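Local coordinates for protein geranyl diphosphate synthase small subunit (PDB 3QKC) that probably helps a catalytic large subunit to form geranyl diphosphate, the C10 precursor of monoterpenes, from dimethylallyl and isopentenyl diphosphates, at residues T8-I13 with A49-V54; E18-K23 with A70-H75; C57-G62 with E203-F208; A124-P129 with D135-A140. All coordinates share one frame; numbering follows the deposited sequence.

Contact 1: residues T8-I13 with A49-V54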
loop_
_atom_site.group_PDB
_atom_site.type_symbol
_atom_site.label_atom_id
_atom_site.label_comp_id
_atom_site.label_asym_id
_atom_site.label_seq_id
_atom_site.Cartn_x
_atom_site.Cartn_y
_atom_site.Cartn_z
ATOM N N THR A 8 1.720 -29.033 -14.456
ATOM C CA THR A 8 0.283 -29.044 -14.219
ATOM C C THR A 8 -0.021 -28.407 -12.865
ATOM O O THR A 8 -0.929 -27.590 -12.752
ATOM C CB THR A 8 -0.293 -30.483 -14.280
ATOM O OG1 THR A 8 -0.255 -30.957 -15.635
ATOM C CG2 THR A 8 -1.741 -30.537 -13.754
ATOM N N TYR A 9 0.765 -28.762 -11.852
ATOM C CA TYR A 9 0.575 -28.227 -10.511
ATOM C C TYR A 9 0.813 -26.714 -10.456
ATOM O O TYR A 9 0.020 -25.985 -9.861
ATOM C CB TYR A 9 1.439 -28.983 -9.489
ATOM C CG TYR A 9 1.293 -28.495 -8.064
ATOM C CD1 TYR A 9 0.130 -28.736 -7.339
ATOM C CD2 TYR A 9 2.328 -27.793 -7.440
ATOM C CE1 TYR A 9 -0.006 -28.284 -6.024
ATOM C CE2 TYR A 9 2.208 -27.344 -6.124
ATOM C CZ TYR A 9 1.040 -27.590 -5.426
ATOM O OH TYR A 9 0.914 -27.133 -4.137
ATOM N N ARG A 10 1.884 -26.237 -11.091
ATOM C CA ARG A 10 2.152 -24.802 -11.108
ATOM C C ARG A 10 1.055 -24.071 -11.869
ATOM O O ARG A 10 0.504 -23.096 -11.368
ATOM C CB ARG A 10 3.523 -24.470 -11.700
ATOM C CG ARG A 10 3.910 -22.991 -11.497
ATOM C CD ARG A 10 5.139 -22.561 -12.274
ATOM N NE ARG A 10 5.226 -21.096 -12.356
ATOM C CZ ARG A 10 6.358 -20.392 -12.474
ATOM N NH1 ARG A 10 7.538 -20.998 -12.509
ATOM N NH2 ARG A 10 6.305 -19.062 -12.547
ATOM N N ALA A 11 0.738 -24.559 -13.072
ATOM C CA ALA A 11 -0.266 -23.930 -13.929
ATOM C C ALA A 11 -1.668 -23.870 -13.304
ATOM O O ALA A 11 -2.359 -22.866 -13.444
ATOM C CB ALA A 11 -0.319 -24.614 -15.303
ATOM N N THR A 12 -2.092 -24.942 -12.639
ATOM C CA THR A 12 -3.388 -24.945 -11.955
ATOM C C THR A 12 -3.444 -23.875 -10.849
ATOM O O THR A 12 -4.407 -23.105 -10.764
ATOM C CB THR A 12 -3.733 -26.332 -11.400
ATOM O OG1 THR A 12 -3.553 -27.308 -12.430
ATOM C CG2 THR A 12 -5.190 -26.387 -10.923
ATOM N N ILE A 13 -2.396 -23.817 -10.032
ATOM C CA ILE A 13 -2.245 -22.756 -9.051
ATOM C C ILE A 13 -2.384 -21.391 -9.697
ATOM O O ILE A 13 -3.167 -20.554 -9.249
ATOM C CB ILE A 13 -0.913 -22.872 -8.302
ATOM C CG1 ILE A 13 -0.933 -24.144 -7.446
ATOM C CG2 ILE A 13 -0.690 -21.624 -7.444
ATOM C CD1 ILE A 13 0.318 -24.422 -6.630
ATOM N N ALA A 49 6.712 -16.315 -7.332
ATOM C CA ALA A 49 6.446 -15.961 -5.921
ATOM C C ALA A 49 4.989 -16.152 -5.530
ATOM O O ALA A 49 4.707 -16.561 -4.418
ATOM C CB ALA A 49 6.901 -14.510 -5.607
ATOM N N SER A 50 4.073 -15.871 -6.453
ATOM C CA SER A 50 2.639 -16.119 -6.248
ATOM C C SER A 50 2.283 -17.591 -6.099
ATOM O O SER A 50 1.491 -17.956 -5.221
ATOM C CB SER A 50 1.811 -15.509 -7.380
ATOM O OG SER A 50 2.077 -14.142 -7.481
ATOM N N ALA A 51 2.832 -18.443 -6.956
ATOM C CA ALA A 51 2.574 -19.884 -6.805
ATOM C C ALA A 51 3.237 -20.445 -5.550
ATOM O O ALA A 51 2.688 -21.340 -4.913
ATOM C CB ALA A 51 3.018 -20.660 -8.031
ATOM N N LEU A 52 4.422 -19.939 -5.193
ATOM C CA LEU A 52 5.084 -20.415 -3.969
ATOM C C LEU A 52 4.202 -20.173 -2.731
ATOM O O LEU A 52 4.132 -21.012 -1.831
ATOM C CB LEU A 52 6.459 -19.773 -3.793
ATOM C CG LEU A 52 7.304 -20.140 -2.572
ATOM C CD1 LEU A 52 7.490 -21.664 -2.460
ATOM C CD2 LEU A 52 8.658 -19.421 -2.582
ATOM N N CYS A 53 3.532 -19.023 -2.698
ATOM C CA CYS A 53 2.598 -18.725 -1.621
ATOM C C CYS A 53 1.581 -19.826 -1.417
ATOM O O CYS A 53 1.424 -20.319 -0.305
ATOM C CB CYS A 53 1.874 -17.412 -1.871
ATOM S SG CYS A 53 0.817 -16.982 -0.461
ATOM N N VAL A 54 0.906 -20.229 -2.490
ATOM C CA VAL A 54 -0.082 -21.301 -2.395
ATOM C C VAL A 54 0.557 -22.640 -1.992
ATOM O O VAL A 54 0.035 -23.352 -1.105
ATOM C CB VAL A 54 -0.907 -21.450 -3.682
ATOM C CG1 VAL A 54 -1.861 -22.646 -3.582
ATOM C CG2 VAL A 54 -1.713 -20.167 -3.958
#

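Contact 2: residues E18-K23 with A70-H75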
loop_
_atom_site.group_PDB
_atom_site.type_symbol
_atom_site.label_atom_id
_atom_site.label_comp_id
_atom_site.label_asym_id
_atom_site.label_seq_id
_atom_site.Cartn_x
_atom_site.Cartn_y
_atom_site.Cartn_z
ATOM N N GLU A 18 -5.369 -16.386 -11.060
ATOM C CA GLU A 18 -5.924 -15.487 -12.078
ATOM C C GLU A 18 -7.455 -15.397 -12.010
ATOM O O GLU A 18 -8.018 -14.301 -12.158
ATOM C CB GLU A 18 -5.478 -15.893 -13.484
ATOM C CG GLU A 18 -5.664 -14.789 -14.518
ATOM C CD GLU A 18 -5.180 -15.173 -15.912
ATOM O OE1 GLU A 18 -5.612 -16.229 -16.443
ATOM O OE2 GLU A 18 -4.371 -14.400 -16.476
ATOM N N SER A 19 -8.113 -16.535 -11.773
ATOM C CA SER A 19 -9.573 -16.574 -11.636
ATOM C C SER A 19 -10.033 -15.831 -10.383
ATOM O O SER A 19 -11.094 -15.203 -10.375
ATOM C CB SER A 19 -10.094 -18.015 -11.606
ATOM O OG SER A 19 -10.115 -18.569 -12.912
ATOM N N TYR A 20 -9.229 -15.910 -9.329
ATOM C CA TYR A 20 -9.524 -15.203 -8.101
ATOM C C TYR A 20 -9.441 -13.682 -8.308
ATOM O O TYR A 20 -10.294 -12.930 -7.840
ATOM C CB TYR A 20 -8.573 -15.645 -6.994
ATOM C CG TYR A 20 -8.840 -14.913 -5.712
ATOM C CD1 TYR A 20 -8.125 -13.766 -5.386
ATOM C CD2 TYR A 20 -9.845 -15.339 -4.845
ATOM C CE1 TYR A 20 -8.375 -13.073 -4.224
ATOM C CE2 TYR A 20 -10.102 -14.648 -3.673
ATOM C CZ TYR A 20 -9.357 -13.517 -3.374
ATOM O OH TYR A 20 -9.610 -12.829 -2.218
ATOM N N LEU A 21 -8.411 -13.238 -9.018
ATOM C CA LEU A 21 -8.244 -11.828 -9.310
ATOM C C LEU A 21 -9.327 -11.307 -10.253
ATOM O O LEU A 21 -9.745 -10.156 -10.149
ATOM C CB LEU A 21 -6.849 -11.572 -9.893
ATOM C CG LEU A 21 -5.714 -11.539 -8.856
ATOM C CD1 LEU A 21 -4.376 -11.804 -9.511
ATOM C CD2 LEU A 21 -5.698 -10.227 -8.113
ATOM N N LYS A 22 -9.786 -12.153 -11.170
ATOM C CA LYS A 22 -10.782 -11.714 -12.156
ATOM C C LYS A 22 -12.143 -11.435 -11.526
ATOM O O LYS A 22 -12.887 -10.585 -11.990
ATOM C CB LYS A 22 -10.873 -12.693 -13.330
ATOM C CG LYS A 22 -9.973 -12.268 -14.491
ATOM C CD LYS A 22 -9.634 -13.410 -15.428
ATOM C CE LYS A 22 -9.458 -12.912 -16.857
ATOM N NZ LYS A 22 -8.320 -11.952 -17.004
ATOM N N LYS A 23 -12.432 -12.150 -10.451
ATOM C CA LYS A 23 -13.582 -11.886 -9.617
ATOM C C LYS A 23 -13.503 -10.540 -8.875
ATOM O O LYS A 23 -14.530 -9.958 -8.568
ATOM C CB LYS A 23 -13.775 -13.056 -8.643
ATOM C CG LYS A 23 -14.261 -14.332 -9.346
ATOM C CD LYS A 23 -14.052 -15.588 -8.510
ATOM C CE LYS A 23 -14.718 -16.790 -9.169
ATOM N NZ LYS A 23 -15.265 -17.734 -8.155
ATOM N N ALA A 70 -3.696 -13.903 -0.386
ATOM C CA ALA A 70 -2.265 -13.608 -0.229
ATOM C C ALA A 70 -1.493 -13.784 -1.548
ATOM O O ALA A 70 -0.715 -12.918 -1.940
ATOM C CB ALA A 70 -1.682 -14.498 0.822
ATOM N N ALA A 71 -1.730 -14.904 -2.230
ATOM C CA ALA A 71 -1.054 -15.211 -3.480
ATOM C C ALA A 71 -1.348 -14.146 -4.526
ATOM O O ALA A 71 -0.461 -13.755 -5.273
ATOM C CB ALA A 71 -1.464 -16.585 -3.984
ATOM N N ALA A 72 -2.598 -13.679 -4.540
ATOM C CA ALA A 72 -3.075 -12.637 -5.443
ATOM C C ALA A 72 -2.478 -11.282 -5.079
ATOM O O ALA A 72 -2.107 -10.492 -5.962
ATOM C CB ALA A 72 -4.603 -12.575 -5.399
ATOM N N ALA A 73 -2.404 -10.999 -3.779
ATOM C CA ALA A 73 -1.750 -9.780 -3.310
ATOM C C ALA A 73 -0.271 -9.770 -3.723
ATOM O O ALA A 73 0.255 -8.737 -4.159
ATOM C CB ALA A 73 -1.916 -9.620 -1.790
ATOM N N VAL A 74 0.382 -10.932 -3.639
ATOM C CA VAL A 74 1.795 -11.034 -4.029
ATOM C C VAL A 74 1.940 -10.660 -5.506
ATOM O O VAL A 74 2.821 -9.866 -5.876
ATOM C CB VAL A 74 2.371 -12.436 -3.737
ATOM C CG1 VAL A 74 3.726 -12.626 -4.428
ATOM C CG2 VAL A 74 2.482 -12.662 -2.228
ATOM N N HIS A 75 1.060 -11.223 -6.336
ATOM C CA HIS A 75 1.048 -10.946 -7.757
ATOM C C HIS A 75 0.877 -9.460 -7.994
ATOM O O HIS A 75 1.600 -8.886 -8.782
ATOM C CB HIS A 75 -0.050 -11.737 -8.484
ATOM C CG HIS A 75 -0.230 -11.335 -9.918
ATOM N ND1 HIS A 75 0.674 -11.663 -10.908
ATOM C CD2 HIS A 75 -1.199 -10.612 -10.527
ATOM C CE1 HIS A 75 0.265 -11.173 -12.065
ATOM N NE2 HIS A 75 -0.872 -10.531 -11.861
#

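Contact 3: residues C57-G62 with E203-F208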
loop_
_atom_site.group_PDB
_atom_site.type_symbol
_atom_site.label_atom_id
_atom_site.label_comp_id
_atom_site.label_asym_id
_atom_site.label_seq_id
_atom_site.Cartn_x
_atom_site.Cartn_y
_atom_site.Cartn_z
ATOM N N CYS A 57 1.602 -22.921 1.637
ATOM C CA CYS A 57 0.402 -23.123 2.446
ATOM C C CYS A 57 -0.056 -24.577 2.450
ATOM O O CYS A 57 -0.399 -25.119 3.498
ATOM C CB CYS A 57 -0.730 -22.211 1.963
ATOM S SG CYS A 57 -2.200 -22.276 2.997
ATOM N N GLU A 58 -0.051 -25.197 1.276
ATOM C CA GLU A 58 -0.420 -26.606 1.131
ATOM C C GLU A 58 0.604 -27.539 1.787
ATOM O O GLU A 58 0.231 -28.471 2.522
ATOM C CB GLU A 58 -0.643 -26.959 -0.342
ATOM C CG GLU A 58 -1.919 -26.354 -0.912
ATOM C CD GLU A 58 -2.164 -26.716 -2.375
ATOM O OE1 GLU A 58 -3.321 -26.586 -2.828
ATOM O OE2 GLU A 58 -1.212 -27.119 -3.077
ATOM N N LEU A 59 1.884 -27.270 1.531
ATOM C CA LEU A 59 2.990 -27.945 2.219
ATOM C C LEU A 59 2.745 -28.172 3.720
ATOM O O LEU A 59 3.090 -29.219 4.244
ATOM C CB LEU A 59 4.301 -27.172 2.025
ATOM C CG LEU A 59 5.566 -27.710 2.711
ATOM C CD1 LEU A 59 5.882 -29.130 2.266
ATOM C CD2 LEU A 59 6.755 -26.800 2.458
ATOM N N VAL A 60 2.159 -27.192 4.403
ATOM C CA VAL A 60 1.975 -27.284 5.860
ATOM C C VAL A 60 0.555 -27.658 6.297
ATOM O O VAL A 60 0.239 -27.631 7.488
ATOM C CB VAL A 60 2.452 -25.993 6.604
ATOM C CG1 VAL A 60 3.950 -25.773 6.391
ATOM C CG2 VAL A 60 1.659 -24.785 6.161
ATOM N N GLY A 61 -0.296 -27.997 5.333
ATOM C CA GLY A 61 -1.645 -28.474 5.625
ATOM C C GLY A 61 -2.805 -27.510 5.420
ATOM O O GLY A 61 -3.925 -27.814 5.824
ATOM N N GLY A 62 -2.561 -26.353 4.802
ATOM C CA GLY A 62 -3.656 -25.442 4.465
ATOM C C GLY A 62 -4.424 -25.888 3.225
ATOM O O GLY A 62 -3.924 -26.697 2.432
ATOM N N GLU A 203 9.941 -18.906 9.563
ATOM C CA GLU A 203 11.300 -18.424 9.315
ATOM C C GLU A 203 12.002 -19.268 8.243
ATOM O O GLU A 203 12.672 -18.732 7.361
ATOM C CB GLU A 203 12.117 -18.419 10.628
ATOM C CG GLU A 203 11.622 -17.400 11.688
ATOM C CD GLU A 203 12.015 -17.741 13.136
ATOM O OE1 GLU A 203 13.055 -18.401 13.370
ATOM O OE2 GLU A 203 11.275 -17.335 14.059
ATOM N N LYS A 204 11.826 -20.587 8.316
ATOM C CA LYS A 204 12.482 -21.502 7.388
ATOM C C LYS A 204 11.963 -21.356 5.953
ATOM O O LYS A 204 12.755 -21.276 5.010
ATOM C CB LYS A 204 12.380 -22.948 7.878
ATOM C CG LYS A 204 13.345 -23.281 9.029
ATOM C CD LYS A 204 13.495 -24.778 9.233
ATOM C CE LYS A 204 14.715 -25.115 10.090
ATOM N NZ LYS A 204 15.977 -25.185 9.288
ATOM N N LEU A 205 10.640 -21.305 5.794
ATOM C CA LEU A 205 10.046 -21.103 4.474
ATOM C C LEU A 205 10.343 -19.713 3.958
ATOM O O LEU A 205 10.486 -19.515 2.746
ATOM C CB LEU A 205 8.542 -21.388 4.479
ATOM C CG LEU A 205 8.264 -22.887 4.278
ATOM C CD1 LEU A 205 6.970 -23.318 4.961
ATOM C CD2 LEU A 205 8.295 -23.291 2.784
ATOM N N ARG A 206 10.464 -18.758 4.883
ATOM C CA ARG A 206 10.845 -17.402 4.514
ATOM C C ARG A 206 12.237 -17.405 3.895
ATOM O O ARG A 206 12.448 -16.828 2.825
ATOM C CB ARG A 206 10.789 -16.439 5.706
ATOM C CG ARG A 206 10.779 -14.966 5.275
ATOM C CD ARG A 206 10.975 -14.030 6.453
ATOM N NE ARG A 206 9.715 -13.643 7.092
ATOM C CZ ARG A 206 9.254 -14.170 8.227
ATOM N NH1 ARG A 206 8.109 -13.746 8.745
ATOM N NH2 ARG A 206 9.936 -15.119 8.854
ATOM N N ARG A 207 13.176 -18.072 4.569
ATOM C CA ARG A 207 14.535 -18.210 4.056
ATOM C C ARG A 207 14.511 -18.975 2.738
ATOM O O ARG A 207 15.174 -18.578 1.779
ATOM C CB ARG A 207 15.463 -18.883 5.076
ATOM C CG ARG A 207 15.748 -18.017 6.300
ATOM C CD ARG A 207 16.998 -18.468 7.073
ATOM N NE ARG A 207 16.863 -19.801 7.678
ATOM C CZ ARG A 207 16.127 -20.079 8.757
ATOM N NH1 ARG A 207 15.418 -19.136 9.365
ATOM N NH2 ARG A 207 16.081 -21.317 9.220
ATOM N N PHE A 208 13.714 -20.042 2.679
ATOM C CA PHE A 208 13.538 -20.759 1.419
ATOM C C PHE A 208 13.185 -19.814 0.277
ATOM O O PHE A 208 13.852 -19.819 -0.752
ATOM C CB PHE A 208 12.481 -21.862 1.497
ATOM C CG PHE A 208 12.281 -22.568 0.181
ATOM C CD1 PHE A 208 13.158 -23.579 -0.220
ATOM C CD2 PHE A 208 11.257 -22.181 -0.691
ATOM C CE1 PHE A 208 12.999 -24.219 -1.461
ATOM C CE2 PHE A 208 11.094 -22.816 -1.927
ATOM C CZ PHE A 208 11.964 -23.838 -2.311
#

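Contact 4: residues A124-P129 with D135-A140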
loop_
_atom_site.group_PDB
_atom_site.type_symbol
_atom_site.label_atom_id
_atom_site.label_comp_id
_atom_site.label_asym_id
_atom_site.label_seq_id
_atom_site.Cartn_x
_atom_site.Cartn_y
_atom_site.Cartn_z
ATOM N N ALA A 124 -6.857 -8.212 3.596
ATOM C CA ALA A 124 -7.562 -7.757 4.802
ATOM C C ALA A 124 -9.039 -8.168 4.847
ATOM O O ALA A 124 -9.571 -8.435 5.921
ATOM C CB ALA A 124 -7.429 -6.248 4.971
ATOM N N ARG A 125 -9.688 -8.220 3.686
ATOM C CA ARG A 125 -11.129 -8.501 3.608
ATOM C C ARG A 125 -11.463 -9.986 3.446
ATOM O O ARG A 125 -12.639 -10.354 3.401
ATOM C CB ARG A 125 -11.773 -7.732 2.451
ATOM C CG ARG A 125 -12.031 -6.248 2.671
ATOM C CD ARG A 125 -13.037 -5.785 1.621
ATOM N NE ARG A 125 -13.125 -4.341 1.406
ATOM C CZ ARG A 125 -13.974 -3.534 2.042
ATOM N NH1 ARG A 125 -14.001 -2.240 1.753
ATOM N NH2 ARG A 125 -14.791 -4.006 2.971
ATOM N N SER A 126 -10.440 -10.832 3.343
ATOM C CA SER A 126 -10.660 -12.271 3.222
ATOM C C SER A 126 -11.116 -12.880 4.557
ATOM O O SER A 126 -12.065 -13.676 4.587
ATOM C CB SER A 126 -9.430 -12.988 2.638
ATOM O OG SER A 126 -8.311 -12.941 3.504
ATOM N N MET A 127 -10.470 -12.473 5.655
ATOM C CA MET A 127 -10.843 -12.905 7.014
ATOM C C MET A 127 -12.297 -12.582 7.334
ATOM O O MET A 127 -12.918 -11.754 6.657
ATOM C CB MET A 127 -9.918 -12.261 8.068
ATOM C CG MET A 127 -10.560 -11.273 9.065
ATOM S SD MET A 127 -11.052 -12.011 10.656
ATOM C CE MET A 127 -11.903 -10.627 11.416
ATOM N N ASP A 128 -12.837 -13.256 8.351
ATOM C CA ASP A 128 -14.106 -12.858 8.974
ATOM C C ASP A 128 -15.351 -13.705 8.630
ATOM O O ASP A 128 -16.280 -13.754 9.450
ATOM C CB ASP A 128 -14.363 -11.350 8.734
ATOM C CG ASP A 128 -15.637 -10.848 9.377
ATOM O OD1 ASP A 128 -15.828 -11.068 10.587
ATOM O OD2 ASP A 128 -16.440 -10.213 8.663
ATOM N N PRO A 129 -15.380 -14.394 7.457
ATOM C CA PRO A 129 -16.636 -15.064 7.097
ATOM C C PRO A 129 -17.264 -15.818 8.274
ATOM O O PRO A 129 -18.432 -15.585 8.591
ATOM C CB PRO A 129 -16.214 -16.031 5.983
ATOM C CG PRO A 129 -15.050 -15.365 5.352
ATOM C CD PRO A 129 -14.308 -14.738 6.501
ATOM N N ASP A 135 -5.198 -12.402 13.876
ATOM C CA ASP A 135 -3.772 -12.229 14.131
ATOM C C ASP A 135 -2.945 -12.781 12.968
ATOM O O ASP A 135 -1.894 -12.234 12.642
ATOM C CB ASP A 135 -3.362 -12.902 15.439
ATOM C CG ASP A 135 -1.889 -12.719 15.748
ATOM O OD1 ASP A 135 -1.471 -11.566 15.971
ATOM O OD2 ASP A 135 -1.151 -13.726 15.758
ATOM N N ARG A 136 -3.428 -13.858 12.352
ATOM C CA ARG A 136 -2.776 -14.436 11.176
ATOM C C ARG A 136 -2.855 -13.522 9.959
ATOM O O ARG A 136 -1.837 -13.261 9.320
ATOM C CB ARG A 136 -3.377 -15.788 10.809
ATOM C CG ARG A 136 -2.680 -16.979 11.408
ATOM C CD ARG A 136 -3.378 -18.248 10.968
ATOM N NE ARG A 136 -3.180 -19.329 11.926
ATOM C CZ ARG A 136 -3.633 -20.570 11.770
ATOM N NH1 ARG A 136 -4.309 -20.915 10.678
ATOM N NH2 ARG A 136 -3.394 -21.471 12.709
ATOM N N ILE A 137 -4.060 -13.055 9.629
ATOM C CA ILE A 137 -4.230 -12.217 8.441
ATOM C C ILE A 137 -3.500 -10.896 8.625
ATOM O O ILE A 137 -2.917 -10.367 7.683
ATOM C CB ILE A 137 -5.717 -12.083 8.009
ATOM C CG1 ILE A 137 -6.002 -13.149 6.943
ATOM C CG2 ILE A 137 -6.011 -10.706 7.424
ATOM C CD1 ILE A 137 -7.382 -13.770 6.992
ATOM N N LEU A 138 -3.487 -10.407 9.861
ATOM C CA LEU A 138 -2.693 -9.248 10.221
ATOM C C LEU A 138 -1.210 -9.540 10.025
ATOM O O LEU A 138 -0.480 -8.701 9.494
ATOM C CB LEU A 138 -2.959 -8.865 11.671
ATOM C CG LEU A 138 -2.987 -7.411 12.122
ATOM C CD1 LEU A 138 -3.718 -6.537 11.117
ATOM C CD2 LEU A 138 -3.674 -7.351 13.504
ATOM N N ARG A 139 -0.762 -10.725 10.446
ATOM C CA ARG A 139 0.634 -11.086 10.236
ATOM C C ARG A 139 0.996 -11.228 8.755
ATOM O O ARG A 139 2.108 -10.879 8.361
ATOM C CB ARG A 139 1.041 -12.343 11.015
ATOM C CG ARG A 139 2.562 -12.547 11.028
ATOM C CD ARG A 139 2.995 -13.613 12.012
ATOM N NE ARG A 139 4.405 -13.977 11.858
ATOM C CZ ARG A 139 5.006 -14.938 12.562
ATOM N NH1 ARG A 139 4.319 -15.641 13.460
ATOM N NH2 ARG A 139 6.296 -15.204 12.374
ATOM N N ALA A 140 0.058 -11.743 7.956
ATOM C CA ALA A 140 0.236 -11.878 6.509
ATOM C C ALA A 140 0.378 -10.501 5.865
ATOM O O ALA A 140 1.132 -10.319 4.913
ATOM C CB ALA A 140 -0.953 -12.644 5.889
#

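Contact 1: residues T8-I13 with A49-V54
Ile13 presses its CG2 methyl between Ala51 and Val54, where helix 5-24 runs across helix 48-59 in the all-helical isoprenyl diphosphate synthase fold. The two short segments cross almost at right angles (97°), their axes 9.7 Å apart at the closest point, a steep crossing that leaves Ile13, Ala51 and Val54 as the main touching residues. With CG2 of Ile13 anti to the backbone N and CG1 anti to the carbonyl carbon (chi1 -67°), the two branches part. CG2 goes to the backbone of the partner helix, at 3.8 Å from Ala51 CA, and lies equally near the branch point of Val54 (CG2 to CB, 3.8 Å). The other branch ends in CD1, which is 4.1 Å from Val54 CG1 and also lies over one face of the Tyr9 ring, toward its rim. The Tyr9 hydroxyl is probably hydrogen-bonded to Glu58, further along helix 48-59. Val54 also rests on Ala71 of helix 68-85, and this side of the contact is buried.

The looser margin is at Arg10, partly exposed, which offers only its aliphatic CG to Ala51 CB at 4.3 Å while its NE makes a salt bridge to Glu14. Farther out, on the face of helix 5-24 turned from the contact, Thr12 is exposed and folds back on its own helix. Thr8 O accepts from both Thr12 N and Thr12 OG1, which reach it from opposite faces of the carbonyl plane, the hydroxyl at 2.7 Å and tilted 35° out of that plane.

Contact 2: residues E18-K23 with A70-H75
Leu21 and Tyr20 both close on the methyl of Ala72, the small residue of helix 68-85 on which helix 5-24 packs. Leu21 CD2 is 3.8 Å from Ala72 CB, and Tyr20 CD1 reaches the same methyl at 3.7 Å, its ring meeting it at a slant. The second methyl of the leucine turns to His75 instead: Leu21 CD1 lies 3.5 Å from His75 CD2, the two side chains crossing obliquely. With CG anti to the carbonyl carbon and lying beside the backbone N (chi1 -78°), the fork sends one methyl to Ala72 and the other to the imidazole, one turn apart on the partner helix.

This is helix packing of the isoprenyl diphosphate synthase fold, with segment axes 9.7 Å apart and crossing at -82°. Alanine at the nearest point lets the backbones approach, Leu21 CA and Ala72 CA being 6.5 Å apart. Were Leu21 an alanine, a gap would probably open beside Ala72 and the His75 ring would lose the methyl packed against its CD2.

In the second shell, the imidazole is set by a hydrogen bond from NE2 to the carbonyl of Thr41, while Ser50 of helix 48-59 packs against the His75 side chain. Phe42 of helix 34-43 packs against Leu21, and Met68 and Ala69 meet the Tyr20 side chain at the beginning of helix 68-85.

Contact 3: residues C57-G62 with E203-F208
Leu205 points its two methyls at consecutive residues, Leu59 and Val60, where helix 48-59 comes to its end beside helix 199-219. The direct interactions between the segments are apolar. Leu205 CD2 meets Leu59 CD2 at 3.8 Å, the two leucines crossing at a slant, and Leu205 CD1 faces Val60 CG1 tip to tip at a looser 4.1 Å. The fork is turned toward both partners because its CG stands anti to the carbonyl carbon (chi1 -85°), whereas Leu59 holds CG anti to its own backbone N (chi1 178°), which carries its CD2 to Leu205. Further apolar neighbours add to the packing: Ile249 and Ile252 of helix 248-255 lie against Leu59, and Ala192 of helix 169-195 together with Phe244 lies against Leu205.

Ionic contacts lie around this apolar core. On the helix 48-59 side Glu58 makes a salt bridge to Arg64 NE. From helix 199-219, Arg206 pairs with Glu143 and Arg207 with Glu240, directed to other helices of the bundle.

Backbone hydrogen bonds make up the third group, and they close the helix just beyond Val60. Gly62 N bonds to Cys57 O at 2.8 Å and Gly61 N to Glu58 O at 2.9 Å, which turns the chain out of the helix just after the contact. Gly61 has a positive phi (104°), at which a side chain would jam against the preceding carbonyl oxygen, and a CB on Gly62 would strike Cys57 SG. Such a pair of bonds, with glycine at C-prime, is the Schellman motif that terminates an alpha-helix.

Contact 4: residues A124-P129 with D135-A140
Ser126 turns its hydroxyl toward Ile137 by placing OG between its backbone N and its carbonyl carbon (chi1 66°), while the Met127 chain bends at chi2 (95°), which leads its end away from the isoleucine. The residues face each other across a helix-loop-helix connection, in which helix 105-126 ends, a short loop follows and helix 134-148 begins. As modelled, Ser126 OG is 3.7 Å from Ile137 CD1, but the placing of CD1 is doubtful: chi1 and chi2 of Ile137 both lie off the staggered values, and the methyl is set too close to Met127 CB for two carbons. The approach to Ser126 is a packing contact; the hydroxyl itself is hydrogen-bonded to the carbonyl of Met123.

Ile137 is the buried centre of the contact, touching Met123 of helix 105-126 and Leu194 of helix 169-195 as well. A glycine at this position would probably open a gap beside Ala124, Met123 and Leu194.

The second subunit packs alongside: Ala124 meets its Ile142, and Met127 meets its Leu138, a contact repeated in reverse by Leu138 and the other subunit's Met127. The connection thus lies at the dimer interface. Deeper along helix 105-126, the other branch of the isoleucine approaches the main chain, Ile137 CG2 standing 4.2 Å from Ala124 CA.

How the contacts relate
From the N terminus, helix 5-24 supplies the first half of two contacts in succession. Contact 1 closes its loop at helix 48-59 and contact 2 at helix 68-85, so the two cross, and the two partner helices follow each other in the chain. Contact 3 starts at the end of helix 48-59, before contact 2 has closed, and so crosses contact 2 while following contact 1 in series. Its long loop returns only at helix 199-219, and the short connection of contact 4 lies wholly within it. Together they tie the N-terminal helix and its neighbours to the later helices of the bundle, while contact 4 alone reaches the second subunit.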